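Local structure of PHB depolymerase (Penicillium funiculosum, 2D81) at residues P138-G143 / N161-G166; P155-C160 / S239-N244. The protein hydrolyses the ester bonds of the biopolyester polyhydroxybutyrate, as a fungal depolymerase with a circularly permuted alpha/beta hydrolase fold. All blocks are in the same frame, centred on the assembly; numbering follows the deposited sequence.

Contact 1 of 2, residues P138-G143 / N161-G166; sequences PTDFNG and NYDGAG
D163 OD2 accepts from G166 N at 3.0 Å and is probably also met by water 1, which accepts from D140 N across the contact. D163 holds the N-cap position of helix 164-173, and its side chain caps it through the G166 N bond, with an N-H...O angle of 158° and the donor above the carboxylate plane. The other oxygen, D163 OD1, accepts a hydrogen bond from W250 NE1 and forms a salt bridge with R179 NH1. Against this carboxylate lies that of D140, stacked with planes 6° apart; D140 CG is 3.8 Å from D163 CB, and the like-charged D140 OD1 and D163 OD2 are 4.3 Å apart. A salt bridge from D140 OD2 to R179 NH2 probably offsets the repulsion. An alanine in place of D140 removes the carboxylate; R179 would probably keep only D163 of the pair, and the D163 carboxylate lose its stacked neighbour. Two backbone bonds fix the spacing of the segments: G164 N to P138 O at 3.0 Å, and Y162 N to T139 O at 3.2 Å. The strand end thus meets the first helical turn, and P138 CB sits at the edge of the Y162 ring, in its plane, 4.0 Å from CD1.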
ATOM      1  N   PRO A 138      -4.723  -3.976 -11.257  1.00  7.48           N
ATOM      2  CA  PRO A 138      -4.339  -4.150 -12.662  1.00  5.96           C
ATOM      3  C   PRO A 138      -3.033  -4.911 -12.904  1.00  7.03           C
ATOM      4  O   PRO A 138      -1.966  -4.480 -12.469  1.00  6.07           O
ATOM      5  CB  PRO A 138      -4.259  -2.716 -13.165  1.00  7.32           C
ATOM      6  CG  PRO A 138      -3.680  -2.002 -11.972  1.00  7.53           C
ATOM      7  CD  PRO A 138      -4.463  -2.594 -10.805  1.00  6.53           C
ATOM      8  N   THR A 139      -3.126  -6.033 -13.615  1.00  7.22           N
ATOM      9  CA  THR A 139      -1.931  -6.730 -14.090  1.00  7.10           C
ATOM     10  C   THR A 139      -2.041  -6.935 -15.598  1.00  7.60           C
ATOM     11  O   THR A 139      -3.025  -6.531 -16.214  1.00  7.41           O
ATOM     12  CB  THR A 139      -1.774  -8.105 -13.420  1.00  7.31           C
ATOM     13  OG1 THR A 139      -2.628  -9.058 -14.064  1.00  6.86           O
ATOM     14  CG2 THR A 139      -2.153  -8.022 -11.949  1.00  6.72           C
ATOM     15  N   ASP A 140      -1.032  -7.564 -16.195  1.00  7.65           N
ATOM     16  CA  ASP A 140      -1.092  -7.860 -17.621  1.00  7.58           C
ATOM     17  C   ASP A 140      -0.963  -9.353 -17.889  1.00  8.30           C
ATOM     18  O   ASP A 140      -0.535  -9.767 -18.963  1.00  7.28           O
ATOM     19  CB  ASP A 140      -0.001  -7.085 -18.368  1.00  7.76           C
ATOM     20  CG  ASP A 140       1.398  -7.565 -18.033  1.00  9.88           C
ATOM     21  OD1 ASP A 140       1.610  -8.092 -16.917  1.00  9.30           O
ATOM     22  OD2 ASP A 140       2.294  -7.399 -18.889  1.00  9.75           O
ATOM     23  N   PHE A 141      -1.343 -10.161 -16.906  1.00  7.74           N
ATOM     24  CA  PHE A 141      -1.354 -11.605 -17.084  1.00  9.46           C
ATOM     25  C   PHE A 141      -2.550 -12.257 -16.401  1.00 10.58           C
ATOM     26  O   PHE A 141      -3.213 -11.647 -15.560  1.00  9.13           O
ATOM     27  CB  PHE A 141      -0.037 -12.209 -16.576  1.00  9.14           C
ATOM     28  CG  PHE A 141       0.220 -11.986 -15.110  1.00 10.16           C
ATOM     29  CD1 PHE A 141      -0.072 -12.979 -14.181  1.00 12.01           C
ATOM     30  CD2 PHE A 141       0.765 -10.786 -14.659  1.00 11.10           C
ATOM     31  CE1 PHE A 141       0.179 -12.786 -12.821  1.00  9.22           C
ATOM     32  CE2 PHE A 141       1.018 -10.583 -13.302  1.00  9.72           C
ATOM     33  CZ  PHE A 141       0.724 -11.585 -12.382  1.00  9.87           C
ATOM     34  N   ASN A 142      -2.827 -13.499 -16.785  1.00 10.71           N
ATOM     35  CA  ASN A 142      -4.005 -14.213 -16.311  1.00 11.43           C
ATOM     36  C   ASN A 142      -3.693 -14.995 -15.039  1.00 12.81           C
ATOM     37  O   ASN A 142      -3.575 -16.223 -15.060  1.00 12.66           O
ATOM     38  CB  ASN A 142      -4.504 -15.157 -17.409  1.00 13.83           C
ATOM     39  CG  ASN A 142      -5.052 -14.412 -18.609  1.00 15.77           C
ATOM     40  OD1 ASN A 142      -5.005 -14.906 -19.739  1.00 21.17           O
ATOM     41  ND2 ASN A 142      -5.590 -13.222 -18.371  1.00 14.97           N
ATOM     42  N   GLY A 143      -3.555 -14.272 -13.933  1.00 11.47           N
ATOM     43  CA  GLY A 143      -3.307 -14.915 -12.658  1.00 10.24           C
ATOM     44  C   GLY A 143      -4.419 -15.872 -12.275  1.00  9.63           C
ATOM     45  O   GLY A 143      -5.587 -15.638 -12.588  1.00  9.07           O
ATOM     46  N   ASN A 161      -4.616  -5.785 -18.968  1.00  9.28           N
ATOM     47  CA  ASN A 161      -3.681  -5.458 -20.039  1.00 10.19           C
ATOM     48  C   ASN A 161      -2.832  -4.261 -19.621  1.00  9.35           C
ATOM     49  O   ASN A 161      -2.487  -3.402 -20.434  1.00  9.03           O
ATOM     50  CB  ASN A 161      -4.442  -5.148 -21.334  1.00 14.02           C
ATOM     51  CG  ASN A 161      -3.518  -4.975 -22.528  1.00 16.38           C
ATOM     52  OD1 ASN A 161      -2.622  -5.789 -22.757  1.00 20.95           O
ATOM     53  ND2 ASN A 161      -3.742  -3.921 -23.301  1.00 20.69           N
ATOM     54  N   TYR A 162      -2.509  -4.213 -18.333  1.00  8.74           N
ATOM     55  CA  TYR A 162      -1.655  -3.166 -17.789  1.00  8.35           C
ATOM     56  C   TYR A 162      -0.908  -3.699 -16.577  1.00  8.11           C
ATOM     57  O   TYR A 162      -1.515  -4.124 -15.595  1.00  6.22           O
ATOM     58  CB  TYR A 162      -2.491  -1.949 -17.388  1.00  8.09           C
ATOM     59  CG  TYR A 162      -1.686  -0.833 -16.757  1.00  7.77           C
ATOM     60  CD1 TYR A 162      -1.819  -0.532 -15.399  1.00  7.05           C
ATOM     61  CD2 TYR A 162      -0.803  -0.070 -17.519  1.00  7.48           C
ATOM     62  CE1 TYR A 162      -1.088   0.515 -14.816  1.00  6.80           C
ATOM     63  CE2 TYR A 162      -0.068   0.973 -16.947  1.00  7.39           C
ATOM     64  CZ  TYR A 162      -0.216   1.261 -15.601  1.00  7.55           C
ATOM     65  OH  TYR A 162       0.501   2.302 -15.048  1.00  7.02           O
ATOM     66  N   ASP A 163       0.417  -3.676 -16.665  1.00  8.12           N
ATOM     67  CA  ASP A 163       1.279  -4.155 -15.594  1.00  7.07           C
ATOM     68  C   ASP A 163       1.399  -3.079 -14.518  1.00  6.14           C
ATOM     69  O   ASP A 163       2.331  -2.277 -14.532  1.00  6.80           O
ATOM     70  CB  ASP A 163       2.661  -4.488 -16.163  1.00  6.81           C
ATOM     71  CG  ASP A 163       3.603  -5.075 -15.123  1.00  8.12           C
ATOM     72  OD1 ASP A 163       4.781  -5.299 -15.464  1.00  8.04           O
ATOM     73  OD2 ASP A 163       3.174  -5.318 -13.975  1.00  6.83           O
ATOM     74  N   GLY A 164       0.443  -3.067 -13.592  1.00  5.28           N
ATOM     75  CA  GLY A 164       0.419  -2.044 -12.561  1.00  6.12           C
ATOM     76  C   GLY A 164       1.587  -2.125 -11.599  1.00  5.35           C
ATOM     77  O   GLY A 164       2.178  -1.102 -11.255  1.00  5.89           O
ATOM     78  N   ALA A 165       1.914  -3.336 -11.157  1.00  6.29           N
ATOM     79  CA  ALA A 165       3.019  -3.522 -10.223  1.00  6.29           C
ATOM     80  C   ALA A 165       4.306  -2.996 -10.839  1.00  6.77           C
ATOM     81  O   ALA A 165       5.069  -2.275 -10.194  1.00  6.52           O
ATOM     82  CB  ALA A 165       3.168  -5.002  -9.869  1.00  6.98           C
ATOM     83  N   GLY A 166       4.538  -3.355 -12.097  1.00  6.48           N
ATOM     84  CA  GLY A 166       5.729  -2.902 -12.789  1.00  6.20           C
ATOM     85  C   GLY A 166       5.764  -1.396 -12.964  1.00  6.51           C
ATOM     86  O   GLY A 166       6.803  -0.766 -12.788  1.00  6.89           O
TER
HETATM   87  O   HOH W   1       1.338  -7.516 -14.215  1.00 26.37           O

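Contact 2 of 2, residues P155-C160 / S239-N244; sequences PYISNC and SRFIQN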
ATOM      1  N   PRO A 155     -11.143 -12.233  -6.794  1.00  8.48           N
ATOM      2  CA  PRO A 155     -10.212 -11.686  -5.800  1.00  8.30           C
ATOM      3  C   PRO A 155      -9.806 -10.222  -5.988  1.00  7.93           C
ATOM      4  O   PRO A 155      -8.888  -9.746  -5.323  1.00  6.59           O
ATOM      5  CB  PRO A 155      -9.019 -12.615  -5.931  1.00  8.44           C
ATOM      6  CG  PRO A 155      -8.953 -12.793  -7.420  1.00  8.11           C
ATOM      7  CD  PRO A 155     -10.413 -13.031  -7.797  1.00  8.66           C
ATOM      8  N   TYR A 156     -10.484  -9.519  -6.891  1.00  6.13           N
ATOM      9  CA  TYR A 156     -10.139  -8.139  -7.222  1.00  6.17           C
ATOM     10  C   TYR A 156      -8.699  -8.017  -7.721  1.00  6.21           C
ATOM     11  O   TYR A 156      -7.981  -7.076  -7.387  1.00  5.74           O
ATOM     12  CB  TYR A 156     -10.360  -7.228  -6.009  1.00  7.34           C
ATOM     13  CG  TYR A 156     -11.764  -7.323  -5.460  1.00  6.59           C
ATOM     14  CD1 TYR A 156     -12.067  -8.195  -4.418  1.00  7.31           C
ATOM     15  CD2 TYR A 156     -12.800  -6.571  -6.013  1.00  8.57           C
ATOM     16  CE1 TYR A 156     -13.363  -8.317  -3.934  1.00  8.61           C
ATOM     17  CE2 TYR A 156     -14.103  -6.688  -5.539  1.00  8.51           C
ATOM     18  CZ  TYR A 156     -14.376  -7.563  -4.499  1.00  9.71           C
ATOM     19  OH  TYR A 156     -15.658  -7.690  -4.020  1.00 10.47           O
ATOM     20  N   ILE A 157      -8.292  -8.989  -8.527  1.00  5.38           N
ATOM     21  CA  ILE A 157      -7.019  -8.946  -9.242  1.00  4.74           C
ATOM     22  C   ILE A 157      -7.321  -9.404 -10.666  1.00  6.26           C
ATOM     23  O   ILE A 157      -7.949 -10.442 -10.861  1.00  7.56           O
ATOM     24  CB  ILE A 157      -5.991  -9.916  -8.616  1.00  5.48           C
ATOM     25  CG1 ILE A 157      -5.823  -9.613  -7.125  1.00  5.24           C
ATOM     26  CG2 ILE A 157      -4.655  -9.789  -9.335  1.00  4.60           C
ATOM     27  CD1 ILE A 157      -5.014 -10.665  -6.383  1.00  6.97           C
ATOM     28  N   SER A 158      -6.880  -8.636 -11.657  1.00  6.29           N
ATOM     29  CA  SER A 158      -7.345  -8.844 -13.026  1.00  5.19           C
ATOM     30  C   SER A 158      -6.233  -8.723 -14.052  1.00  6.39           C
ATOM     31  O   SER A 158      -5.200  -8.099 -13.803  1.00  6.10           O
ATOM     32  CB  SER A 158      -8.434  -7.824 -13.377  1.00  5.04           C
ATOM     33  OG  SER A 158      -9.529  -7.897 -12.484  1.00  6.85           O
ATOM     34  N   ASN A 159      -6.458  -9.315 -15.220  1.00  6.50           N
ATOM     35  CA  ASN A 159      -5.667  -8.969 -16.392  1.00  8.64           C
ATOM     36  C   ASN A 159      -6.310  -7.745 -17.032  1.00  8.12           C
ATOM     37  O   ASN A 159      -7.270  -7.863 -17.793  1.00  9.75           O
ATOM     38  CB  ASN A 159      -5.646 -10.122 -17.397  1.00  9.07           C
ATOM     39  CG  ASN A 159      -4.675  -9.877 -18.540  1.00 12.02           C
ATOM     40  OD1 ASN A 159      -4.307  -8.736 -18.822  1.00 10.11           O
ATOM     41  ND2 ASN A 159      -4.265 -10.950 -19.214  1.00 12.36           N
ATOM     42  N   CYS A 160      -5.790  -6.569 -16.699  1.00  7.63           N
ATOM     43  CA  CYS A 160      -6.280  -5.317 -17.266  1.00  7.74           C
ATOM     44  C   CYS A 160      -5.422  -4.869 -18.442  1.00  9.18           C
ATOM     45  O   CYS A 160      -5.488  -3.711 -18.857  1.00  9.75           O
ATOM     46  CB  CYS A 160      -6.273  -4.216 -16.204  1.00  7.78           C
ATOM     47  SG  CYS A 160      -7.420  -4.474 -14.813  1.00  9.11           S
ATOM     48  N   SER A 239      -2.895 -17.046  -0.982  1.00  9.74           N
ATOM     49  CA  SER A 239      -1.698 -16.379  -1.481  1.00 10.60           C
ATOM     50  C   SER A 239      -1.923 -15.645  -2.803  1.00  9.11           C
ATOM     51  O   SER A 239      -0.967 -15.260  -3.470  1.00  7.90           O
ATOM     52  CB  SER A 239      -0.563 -17.392  -1.654  1.00 13.16           C
ATOM     53  OG  SER A 239      -0.874 -18.339  -2.662  1.00 15.00           O
ATOM     54  N   ARG A 240      -3.178 -15.435  -3.181  1.00  9.90           N
ATOM     55  CA  ARG A 240      -3.453 -14.855  -4.489  1.00 11.40           C
ATOM     56  C   ARG A 240      -2.966 -13.421  -4.681  1.00  9.70           C
ATOM     57  O   ARG A 240      -2.563 -13.053  -5.784  1.00 10.23           O
ATOM     58  CB  ARG A 240      -4.944 -14.951  -4.819  1.00 13.98           C
ATOM     59  CG  ARG A 240      -5.395 -16.367  -5.145  1.00 19.16           C
ATOM     60  CD  ARG A 240      -6.741 -16.377  -5.855  1.00 22.04           C
ATOM     61  NE  ARG A 240      -7.225 -17.732  -6.103  1.00 27.05           N
ATOM     62  CZ  ARG A 240      -6.591 -18.634  -6.847  1.00 30.03           C
ATOM     63  NH1 ARG A 240      -5.437 -18.332  -7.426  1.00 32.22           N
ATOM     64  NH2 ARG A 240      -7.114 -19.841  -7.014  1.00 31.95           N
ATOM     65  N   PHE A 241      -2.984 -12.600  -3.636  1.00  9.27           N
ATOM     66  CA  PHE A 241      -2.464 -11.247  -3.804  1.00  7.06           C
ATOM     67  C   PHE A 241      -0.948 -11.313  -3.948  1.00  7.98           C
ATOM     68  O   PHE A 241      -0.359 -10.632  -4.788  1.00  9.43           O
ATOM     69  CB  PHE A 241      -2.820 -10.345  -2.616  1.00  7.42           C
ATOM     70  CG  PHE A 241      -2.535  -8.883  -2.862  1.00  5.76           C
ATOM     71  CD1 PHE A 241      -3.496  -8.059  -3.441  1.00  6.47           C
ATOM     72  CD2 PHE A 241      -1.294  -8.342  -2.543  1.00  7.96           C
ATOM     73  CE1 PHE A 241      -3.221  -6.711  -3.701  1.00  7.46           C
ATOM     74  CE2 PHE A 241      -1.011  -7.000  -2.799  1.00  8.96           C
ATOM     75  CZ  PHE A 241      -1.975  -6.185  -3.378  1.00  6.99           C
ATOM     76  N   ILE A 242      -0.320 -12.144  -3.125  1.00  8.77           N
ATOM     77  CA  ILE A 242       1.129 -12.283  -3.152  1.00  9.81           C
ATOM     78  C   ILE A 242       1.620 -12.742  -4.523  1.00 11.72           C
ATOM     79  O   ILE A 242       2.667 -12.292  -4.995  1.00 13.38           O
ATOM     80  CB  ILE A 242       1.594 -13.285  -2.071  1.00 10.63           C
ATOM     81  CG1 ILE A 242       1.296 -12.703  -0.685  1.00 10.01           C
ATOM     82  CG2 ILE A 242       3.086 -13.585  -2.227  1.00  8.11           C
ATOM     83  CD1 ILE A 242       1.376 -13.710   0.439  1.00 13.33           C
ATOM     84  N   GLN A 243       0.861 -13.623  -5.165  1.00 10.83           N
ATOM     85  CA  GLN A 243       1.313 -14.252  -6.403  1.00 14.47           C
ATOM     86  C   GLN A 243       0.760 -13.617  -7.676  1.00 14.21           C
ATOM     87  O   GLN A 243       1.453 -13.563  -8.694  1.00 15.39           O
ATOM     88  CB  GLN A 243       0.956 -15.738  -6.399  1.00 14.73           C
ATOM     89  CG  GLN A 243       1.636 -16.538  -5.303  1.00 19.99           C
ATOM     90  CD  GLN A 243       1.294 -18.011  -5.374  1.00 23.29           C
ATOM     91  OE1 GLN A 243       0.122 -18.389  -5.341  1.00 25.62           O
ATOM     92  NE2 GLN A 243       2.317 -18.852  -5.471  1.00 26.70           N
ATOM     93  N   ASN A 244      -0.481 -13.144  -7.623  1.00 11.76           N
ATOM     94  CA  ASN A 244      -1.187 -12.716  -8.830  1.00  9.89           C
ATOM     95  C   ASN A 244      -0.990 -11.242  -9.198  1.00  8.37           C
ATOM     96  O   ASN A 244      -1.390 -10.821 -10.283  1.00  7.85           O
ATOM     97  CB  ASN A 244      -2.687 -12.993  -8.687  1.00 12.43           C
ATOM     98  CG  ASN A 244      -3.038 -14.463  -8.846  1.00 15.31           C
ATOM     99  OD1 ASN A 244      -2.247 -15.346  -8.522  1.00 13.98           O
ATOM    100  ND2 ASN A 244      -4.245 -14.728  -9.330  1.00 16.76           N
TER
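I157 carries this contact with both ends of its branched side chain. CD1 lies 3.5 Å from R240 O and 3.7 Å from F241 CA, so it packs on the helix backbone as much as on side chains; it meets the F241 ring obliquely, 4.2 Å from that residue's CD1. The other branch, I157 CG2, lies 3.6 Å from N244 O and 3.8 Å from N244 CB, where the two side chains cross at about a right angle. CG2 stands anti to the backbone N, and a chi2 of 170° extends CD1 away from the strand, which lets the branches span one helical turn. At the margin P155 CB approaches R240 CD at 4.4 Å. No hydrogen bond joins the segments, and the contact is apolar apart from the two carbonyl oxygens. The second shell is polar. N244 ND2 donates to D146 OD2 and A144 O, fixing the turn of the amide, while N147 OD1 accepts from I157 N and holds the strand. R240 O, touched by CD1, already accepts from N244 N at 2.8 Å within the helix. F241 rests on Q232 and on Y260 of strand 256-260. The axes of the short strand 157-159 and helix 240-244 approach to 9.9 Å, their N-to-C directions 26° apart: a local strand-on-helix packing, joining the small two-stranded parallel sheet to the body of the alpha/beta hydrolase fold.

From the N terminus, after four strands of the main sheet, ending with 125-130, the chain reaches strand 137-139, just after H135 of the ligand pocket. It returns through strand 157-159, parallel to it, and contact 1 then closes this 17-residue connection, which also holds the C149-C160 disulfide. Contact 2 closes a longer loop of 78 residues, containing strands 187-192, 205-210 and 221-227 of the main sheet. The segments alternate, so the two loops cross. Their centres lie 9 Å apart, and T139 OG1 to S158 O and T139 O to C160 N, both 2.8 Å, probably hydrogen-bond the two strands. Helix 164-173 and helix 240-244 are thereby tied to one small sheet.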